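Local coordinates for protein glia-derived nexin (Homo sapiens, PDB 4DY0) that inhibits serine proteases such as thrombin, trypsin and urokinase, binds heparin and promotes neurite extension by blocking thrombin, at residues L274-K286 against S318-E330. Sequence-based numbering, arbitrary orientation.
With SO4 (sulfate ion), chain D.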
ATOM      1  N   LEU A 274     -10.058  -8.823  17.168  1.00 26.84           N
ATOM      2  CA  LEU A 274      -9.482  -8.546  15.857  1.00 28.08           C
ATOM      3  C   LEU A 274      -9.164  -9.864  15.156  1.00 26.04           C
ATOM      4  O   LEU A 274      -8.572 -10.755  15.760  1.00 31.05           O
ATOM      5  CB  LEU A 274      -8.181  -7.766  16.061  1.00 31.74           C
ATOM      6  CG  LEU A 274      -7.580  -6.883  14.972  1.00 36.76           C
ATOM      7  CD1 LEU A 274      -6.095  -6.736  15.226  1.00 36.04           C
ATOM      8  CD2 LEU A 274      -7.819  -7.457  13.596  1.00 51.14           C
ATOM      9  N   PRO A 275      -9.560 -10.004  13.882  1.00 22.29           N
ATOM     10  CA  PRO A 275      -9.206 -11.228  13.182  1.00 22.03           C
ATOM     11  C   PRO A 275      -7.700 -11.447  13.156  1.00 25.29           C
ATOM     12  O   PRO A 275      -6.932 -10.517  12.887  1.00 23.71           O
ATOM     13  CB  PRO A 275      -9.714 -10.976  11.764  1.00 20.34           C
ATOM     14  CG  PRO A 275     -10.858 -10.055  11.952  1.00 21.14           C
ATOM     15  CD  PRO A 275     -10.439  -9.145  13.072  1.00 22.39           C
ATOM     16  N   LYS A 276      -7.283 -12.666  13.464  1.00 27.64           N
ATOM     17  CA  LYS A 276      -5.910 -13.075  13.235  1.00 28.92           C
ATOM     18  C   LYS A 276      -5.861 -13.613  11.810  1.00 28.04           C
ATOM     19  O   LYS A 276      -6.512 -14.608  11.499  1.00 30.64           O
ATOM     20  CB  LYS A 276      -5.505 -14.153  14.242  1.00 31.66           C
ATOM     21  CG  LYS A 276      -4.457 -15.127  13.725  1.00 35.07           C
ATOM     22  CD  LYS A 276      -3.660 -15.753  14.860  1.00 32.89           C
ATOM     23  CE  LYS A 276      -2.729 -16.825  14.327  1.00 35.23           C
ATOM     24  NZ  LYS A 276      -1.348 -16.642  14.839  1.00 40.92           N
ATOM     25  N   PHE A 277      -5.119 -12.945  10.933  1.00 26.49           N
ATOM     26  CA  PHE A 277      -5.151 -13.305   9.521  1.00 27.16           C
ATOM     27  C   PHE A 277      -4.005 -12.677   8.742  1.00 31.32           C
ATOM     28  O   PHE A 277      -3.241 -11.870   9.268  1.00 33.07           O
ATOM     29  CB  PHE A 277      -6.469 -12.848   8.896  1.00 24.14           C
ATOM     30  CG  PHE A 277      -6.509 -11.377   8.588  1.00 25.45           C
ATOM     31  CD1 PHE A 277      -6.521 -10.438   9.614  1.00 25.41           C
ATOM     32  CD2 PHE A 277      -6.528 -10.929   7.273  1.00 25.25           C
ATOM     33  CE1 PHE A 277      -6.553  -9.080   9.335  1.00 23.13           C
ATOM     34  CE2 PHE A 277      -6.558  -9.572   6.983  1.00 22.72           C
ATOM     35  CZ  PHE A 277      -6.569  -8.645   8.016  1.00 25.14           C
ATOM     36  N   THR A 278      -3.908 -13.054   7.472  1.00 31.15           N
ATOM     37  CA  THR A 278      -2.942 -12.475   6.563  1.00 32.64           C
ATOM     38  C   THR A 278      -3.682 -11.765   5.439  1.00 34.72           C
ATOM     39  O   THR A 278      -4.490 -12.370   4.737  1.00 30.26           O
ATOM     40  CB  THR A 278      -2.035 -13.556   5.956  1.00 37.01           C
ATOM     41  OG1 THR A 278      -1.394 -14.290   7.008  1.00 37.48           O
ATOM     42  CG2 THR A 278      -0.989 -12.927   5.056  1.00 30.22           C
ATOM     43  N   ALA A 279      -3.407 -10.475   5.289  1.00 35.79           N
ATOM     44  CA  ALA A 279      -4.000  -9.668   4.235  1.00 33.70           C
ATOM     45  C   ALA A 279      -3.032  -9.566   3.066  1.00 33.02           C
ATOM     46  O   ALA A 279      -1.914  -9.086   3.225  1.00 32.02           O
ATOM     47  CB  ALA A 279      -4.331  -8.280   4.761  1.00 37.18           C
ATOM     48  N   VAL A 280      -3.466 -10.008   1.892  1.00 30.03           N
ATOM     49  CA  VAL A 280      -2.613  -9.974   0.714  1.00 31.53           C
ATOM     50  C   VAL A 280      -3.416  -9.736  -0.565  1.00 34.32           C
ATOM     51  O   VAL A 280      -4.453 -10.362  -0.789  1.00 28.54           O
ATOM     52  CB  VAL A 280      -1.796 -11.271   0.577  1.00 32.63           C
ATOM     53  CG1 VAL A 280      -2.713 -12.490   0.670  1.00 34.53           C
ATOM     54  CG2 VAL A 280      -1.020 -11.272  -0.729  1.00 30.97           C
ATOM     55  N   ALA A 281      -2.928  -8.825  -1.402  1.00 32.35           N
ATOM     56  CA  ALA A 281      -3.575  -8.535  -2.671  1.00 27.97           C
ATOM     57  C   ALA A 281      -2.570  -8.029  -3.698  1.00 30.56           C
ATOM     58  O   ALA A 281      -1.579  -7.388  -3.354  1.00 27.87           O
ATOM     59  CB  ALA A 281      -4.691  -7.522  -2.480  1.00 25.28           C
ATOM     60  N   GLN A 282      -2.832  -8.331  -4.960  1.00 31.11           N
ATOM     61  CA  GLN A 282      -2.035  -7.802  -6.048  1.00 34.69           C
ATOM     62  C   GLN A 282      -2.947  -7.012  -6.967  1.00 31.07           C
ATOM     63  O   GLN A 282      -4.144  -7.273  -7.040  1.00 24.61           O
ATOM     64  CB  GLN A 282      -1.363  -8.928  -6.827  1.00 39.22           C
ATOM     65  CG  GLN A 282      -0.583  -8.444  -8.034  1.00 57.57           C
ATOM     66  CD  GLN A 282      -0.171  -9.572  -8.957  1.00 71.64           C
ATOM     67  OE1 GLN A 282       0.394 -10.577  -8.517  1.00 81.95           O
ATOM     68  NE2 GLN A 282      -0.447  -9.410 -10.247  1.00 67.51           N
ATOM     69  N   THR A 283      -2.386  -6.044  -7.674  1.00 27.36           N
ATOM     70  CA  THR A 283      -3.193  -5.241  -8.556  1.00 28.48           C
ATOM     71  C   THR A 283      -2.345  -4.589  -9.636  1.00 29.67           C
ATOM     72  O   THR A 283      -1.163  -4.316  -9.435  1.00 29.00           O
ATOM     73  CB  THR A 283      -3.955  -4.159  -7.766  1.00 34.45           C
ATOM     74  OG1 THR A 283      -5.131  -3.782  -8.486  1.00 41.38           O
ATOM     75  CG2 THR A 283      -3.083  -2.932  -7.545  1.00 30.44           C
ATOM     76  N   ASP A 284      -2.958  -4.358 -10.791  1.00 29.68           N
ATOM     77  CA  ASP A 284      -2.330  -3.600 -11.856  1.00 28.32           C
ATOM     78  C   ASP A 284      -2.790  -2.155 -11.727  1.00 27.34           C
ATOM     79  O   ASP A 284      -3.984  -1.870 -11.818  1.00 28.59           O
ATOM     80  CB  ASP A 284      -2.731  -4.176 -13.213  1.00 32.84           C
ATOM     81  CG  ASP A 284      -1.964  -3.554 -14.363  1.00 31.59           C
ATOM     82  OD1 ASP A 284      -1.152  -2.640 -14.116  1.00 36.48           O
ATOM     83  OD2 ASP A 284      -2.179  -3.977 -15.518  1.00 38.22           O
ATOM     84  N   LEU A 285      -1.845  -1.244 -11.518  1.00 28.82           N
ATOM     85  CA  LEU A 285      -2.171   0.158 -11.256  1.00 25.99           C
ATOM     86  C   LEU A 285      -2.565   0.941 -12.506  1.00 26.86           C
ATOM     87  O   LEU A 285      -3.029   2.074 -12.410  1.00 29.08           O
ATOM     88  CB  LEU A 285      -0.994   0.848 -10.561  1.00 25.87           C
ATOM     89  CG  LEU A 285      -0.974   0.842  -9.030  1.00 28.78           C
ATOM     90  CD1 LEU A 285      -1.852  -0.260  -8.464  1.00 27.74           C
ATOM     91  CD2 LEU A 285       0.454   0.737  -8.500  1.00 25.39           C
ATOM     92  N   LYS A 286      -2.388   0.335 -13.674  1.00 27.30           N
ATOM     93  CA  LYS A 286      -2.597   1.032 -14.948  1.00 28.34           C
ATOM     94  C   LYS A 286      -3.901   1.832 -15.060  1.00 27.98           C
ATOM     95  O   LYS A 286      -3.872   3.043 -15.279  1.00 29.77           O
ATOM     96  CB  LYS A 286      -2.478   0.056 -16.123  1.00 29.42           C
ATOM     97  CG  LYS A 286      -2.833   0.668 -17.472  1.00 33.78           C
ATOM     98  CD  LYS A 286      -2.254  -0.137 -18.623  1.00 34.73           C
ATOM     99  CE  LYS A 286      -2.779  -1.558 -18.626  1.00 38.81           C
ATOM    100  NZ  LYS A 286      -2.159  -2.366 -19.706  1.00 45.54           N
ATOM    101  N   SER A 318       3.718  -1.511 -19.821  1.00 31.74           N
ATOM    102  CA  SER A 318       2.673  -2.496 -20.069  1.00 34.78           C
ATOM    103  C   SER A 318       1.826  -2.722 -18.820  1.00 33.12           C
ATOM    104  O   SER A 318       0.605  -2.842 -18.901  1.00 33.05           O
ATOM    105  CB  SER A 318       3.280  -3.821 -20.547  1.00 37.87           C
ATOM    106  OG  SER A 318       3.864  -3.692 -21.834  1.00 43.30           O
ATOM    107  N   HIS A 319       2.488  -2.780 -17.670  1.00 29.99           N
ATOM    108  CA  HIS A 319       1.823  -3.030 -16.398  1.00 27.27           C
ATOM    109  C   HIS A 319       2.641  -2.432 -15.267  1.00 28.16           C
ATOM    110  O   HIS A 319       3.873  -2.381 -15.337  1.00 28.94           O
ATOM    111  CB  HIS A 319       1.677  -4.532 -16.140  1.00 28.58           C
ATOM    112  CG  HIS A 319       0.844  -5.246 -17.156  1.00 35.33           C
ATOM    113  ND1 HIS A 319      -0.510  -5.026 -17.298  1.00 35.88           N
ATOM    114  CD2 HIS A 319       1.170  -6.189 -18.071  1.00 38.09           C
ATOM    115  CE1 HIS A 319      -0.980  -5.795 -18.263  1.00 35.94           C
ATOM    116  NE2 HIS A 319       0.019  -6.510 -18.750  1.00 39.74           N
ATOM    117  N   ILE A 320       1.944  -1.976 -14.232  1.00 27.21           N
ATOM    118  CA  ILE A 320       2.574  -1.555 -12.992  1.00 28.92           C
ATOM    119  C   ILE A 320       1.960  -2.387 -11.883  1.00 30.33           C
ATOM    120  O   ILE A 320       0.844  -2.115 -11.440  1.00 31.44           O
ATOM    121  CB  ILE A 320       2.329  -0.064 -12.703  1.00 29.35           C
ATOM    122  CG1 ILE A 320       2.891   0.798 -13.838  1.00 33.70           C
ATOM    123  CG2 ILE A 320       2.959   0.328 -11.373  1.00 27.64           C
ATOM    124  CD1 ILE A 320       2.531   2.271 -13.731  1.00 30.78           C
ATOM    125  N   LEU A 321       2.684  -3.416 -11.454  1.00 31.27           N
ATOM    126  CA  LEU A 321       2.152  -4.391 -10.507  1.00 29.53           C
ATOM    127  C   LEU A 321       2.583  -4.120  -9.077  1.00 28.52           C
ATOM    128  O   LEU A 321       3.773  -4.003  -8.783  1.00 30.21           O
ATOM    129  CB  LEU A 321       2.583  -5.800 -10.902  1.00 31.19           C
ATOM    130  CG  LEU A 321       2.272  -6.181 -12.348  1.00 36.74           C
ATOM    131  CD1 LEU A 321       2.974  -7.476 -12.710  1.00 45.01           C
ATOM    132  CD2 LEU A 321       0.772  -6.294 -12.565  1.00 30.60           C
ATOM    133  N   GLN A 322       1.601  -4.021  -8.190  1.00 25.45           N
ATOM    134  CA  GLN A 322       1.867  -3.887  -6.768  1.00 26.75           C
ATOM    135  C   GLN A 322       1.256  -5.055  -6.010  1.00 29.40           C
ATOM    136  O   GLN A 322       0.091  -5.400  -6.214  1.00 28.71           O
ATOM    137  CB  GLN A 322       1.303  -2.573  -6.229  1.00 24.29           C
ATOM    138  CG  GLN A 322       1.499  -2.405  -4.732  1.00 25.28           C
ATOM    139  CD  GLN A 322       1.032  -1.055  -4.232  1.00 28.66           C
ATOM    140  OE1 GLN A 322      -0.148  -0.865  -3.918  1.00 26.97           O
ATOM    141  NE2 GLN A 322       1.962  -0.103  -4.147  1.00 28.39           N
ATOM    142  N   LYS A 323       2.052  -5.668  -5.140  1.00 31.35           N
ATOM    143  CA  LYS A 323       1.550  -6.710  -4.260  1.00 26.89           C
ATOM    144  C   LYS A 323       1.869  -6.346  -2.820  1.00 27.30           C
ATOM    145  O   LYS A 323       3.011  -6.043  -2.484  1.00 30.87           O
ATOM    146  CB  LYS A 323       2.153  -8.063  -4.621  1.00 29.30           C
ATOM    147  CG  LYS A 323       1.482  -9.240  -3.937  1.00 32.62           C
ATOM    148  CD  LYS A 323       1.646 -10.511  -4.758  1.00 38.48           C
ATOM    149  CE  LYS A 323       1.000 -11.705  -4.070  1.00 35.34           C
ATOM    150  NZ  LYS A 323       0.928 -12.874  -4.986  1.00 37.04           N
ATOM    151  N   ALA A 324       0.849  -6.363  -1.975  1.00 26.96           N
ATOM    152  CA  ALA A 324       1.007  -5.978  -0.581  1.00 27.02           C
ATOM    153  C   ALA A 324       0.567  -7.127   0.301  1.00 26.08           C
ATOM    154  O   ALA A 324      -0.442  -7.777   0.029  1.00 27.71           O
ATOM    155  CB  ALA A 324       0.198  -4.720  -0.274  1.00 22.79           C
ATOM    156  N   LYS A 325       1.331  -7.379   1.356  1.00 26.89           N
ATOM    157  CA  LYS A 325       1.065  -8.517   2.223  1.00 29.64           C
ATOM    158  C   LYS A 325       1.405  -8.181   3.668  1.00 30.30           C
ATOM    159  O   LYS A 325       2.544  -7.842   3.983  1.00 28.90           O
ATOM    160  CB  LYS A 325       1.868  -9.730   1.750  1.00 29.24           C
ATOM    161  CG  LYS A 325       1.705 -10.978   2.599  1.00 36.56           C
ATOM    162  CD  LYS A 325       2.227 -12.197   1.850  1.00 35.16           C
ATOM    163  CE  LYS A 325       2.188 -13.440   2.707  1.00 50.95           C
ATOM    164  NZ  LYS A 325       2.589 -14.643   1.925  1.00 56.22           N
ATOM    165  N   ILE A 326       0.404  -8.259   4.537  1.00 28.87           N
ATOM    166  CA  ILE A 326       0.603  -8.012   5.956  1.00 31.76           C
ATOM    167  C   ILE A 326       0.006  -9.149   6.779  1.00 31.92           C
ATOM    168  O   ILE A 326      -1.107  -9.598   6.519  1.00 32.34           O
ATOM    169  CB  ILE A 326      -0.029  -6.673   6.394  1.00 32.22           C
ATOM    170  CG1 ILE A 326       0.207  -6.436   7.888  1.00 31.60           C
ATOM    171  CG2 ILE A 326      -1.516  -6.659   6.083  1.00 30.53           C
ATOM    172  CD1 ILE A 326      -0.487  -5.209   8.431  1.00 34.51           C
ATOM    173  N   GLU A 327       0.758  -9.631   7.761  1.00 31.12           N
ATOM    174  CA  GLU A 327       0.225 -10.623   8.678  1.00 32.60           C
ATOM    175  C   GLU A 327      -0.168  -9.980  10.001  1.00 31.37           C
ATOM    176  O   GLU A 327       0.578  -9.180  10.566  1.00 32.58           O
ATOM    177  CB  GLU A 327       1.218 -11.759   8.921  1.00 34.91           C
ATOM    178  CG  GLU A 327       0.710 -12.754   9.958  1.00 44.37           C
ATOM    179  CD  GLU A 327       1.642 -13.931  10.173  1.00 52.76           C
ATOM    180  OE1 GLU A 327       1.316 -14.794  11.016  1.00 49.68           O
ATOM    181  OE2 GLU A 327       2.692 -13.995   9.500  1.00 55.39           O
ATOM    182  N   VAL A 328      -1.352 -10.325  10.485  1.00 30.02           N
ATOM    183  CA  VAL A 328      -1.811  -9.849  11.774  1.00 31.75           C
ATOM    184  C   VAL A 328      -1.866 -11.022  12.744  1.00 32.76           C
ATOM    185  O   VAL A 328      -2.662 -11.943  12.564  1.00 37.28           O
ATOM    186  CB  VAL A 328      -3.192  -9.185  11.654  1.00 28.27           C
ATOM    187  CG1 VAL A 328      -3.689  -8.740  13.014  1.00 27.46           C
ATOM    188  CG2 VAL A 328      -3.114  -8.004  10.699  1.00 31.46           C
ATOM    189  N   SER A 329      -1.011 -10.989  13.764  1.00 40.17           N
ATOM    190  CA  SER A 329      -0.886 -12.109  14.696  1.00 36.62           C
ATOM    191  C   SER A 329      -0.785 -11.651  16.151  1.00 40.80           C
ATOM    192  O   SER A 329      -0.926 -10.463  16.446  1.00 37.92           O
ATOM    193  CB  SER A 329       0.329 -12.960  14.332  1.00 38.25           C
ATOM    194  OG  SER A 329       0.312 -14.200  15.014  1.00 44.48           O
ATOM    195  N   GLU A 330      -0.533 -12.603  17.050  1.00 41.65           N
ATOM    196  CA  GLU A 330      -0.432 -12.329  18.484  1.00 41.84           C
ATOM    197  C   GLU A 330       0.853 -11.592  18.860  1.00 46.02           C
ATOM    198  O   GLU A 330       0.855 -10.745  19.756  1.00 47.43           O
ATOM    199  CB  GLU A 330      -0.494 -13.635  19.291  1.00 41.76           C
ATOM    200  CG  GLU A 330      -1.862 -14.295  19.368  1.00 41.49           C
ATOM    201  CD  GLU A 330      -2.085 -15.336  18.286  1.00 44.04           C
ATOM    202  OE1 GLU A 330      -1.310 -15.368  17.308  1.00 45.39           O
ATOM    203  OE2 GLU A 330      -3.044 -16.126  18.417  1.00 49.90           O
TER
HETATM  204  S   SO4 D 401       2.359 -15.232  -2.236  1.00 74.48           S
HETATM  205  O1  SO4 D 401       1.802 -16.191  -1.255  1.00101.10           O
HETATM  206  O2  SO4 D 401       1.410 -14.112  -2.422  1.00 99.43           O
HETATM  207  O3  SO4 D 401       3.647 -14.707  -1.731  1.00 85.04           O
HETATM  208  O4  SO4 D 401       2.566 -15.918  -3.534  1.00 80.80           O
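Strands 277-284 and 319-328 are antiparallel neighbours in the central beta-sheet A of the serpin fold, paired from F277 with V328 to D284 with L321. Backbone bonds join the hydrogen-bonded pairs, as in A279 N to I326 O at 2.8 Å. At one end D284 ties three groups together. With CG anti to the backbone N (chi1 -172°), its carboxylate reaches across to H319 and I320. OD2 accepts a hydrogen bond from H319 ND1 at 2.7 Å, met from above the carboxylate plane. OD1 accepts from I320 N at 3.2 Å and from K286 N, on opposite faces; the K286 bond is a cap where the chain turns into helix 286-291. An alanine here is likely to leave H319 ND1 without its carboxylate partner and the I320 and K286 amides without this acceptor. K286 NZ also bonds S318 O at 2.9 Å. On its other edge strand 319-328 lies parallel to strand 162-170. This direct pairing marks the native serpin; after cleavage the reactive loop inserts between those two strands. On one face the A279 methyl meets I326 CG2 at 3.5 Å, and V33 covers A279. The opposite face carries K323 and K325, whose NZ atoms bond D147 O and M145 O; K323 NZ also holds a sulfate weakly. At the far end K276 NZ forms a salt bridge to E330 OE1 at 2.8 Å, while E330 OE2 bonds T183 OG1.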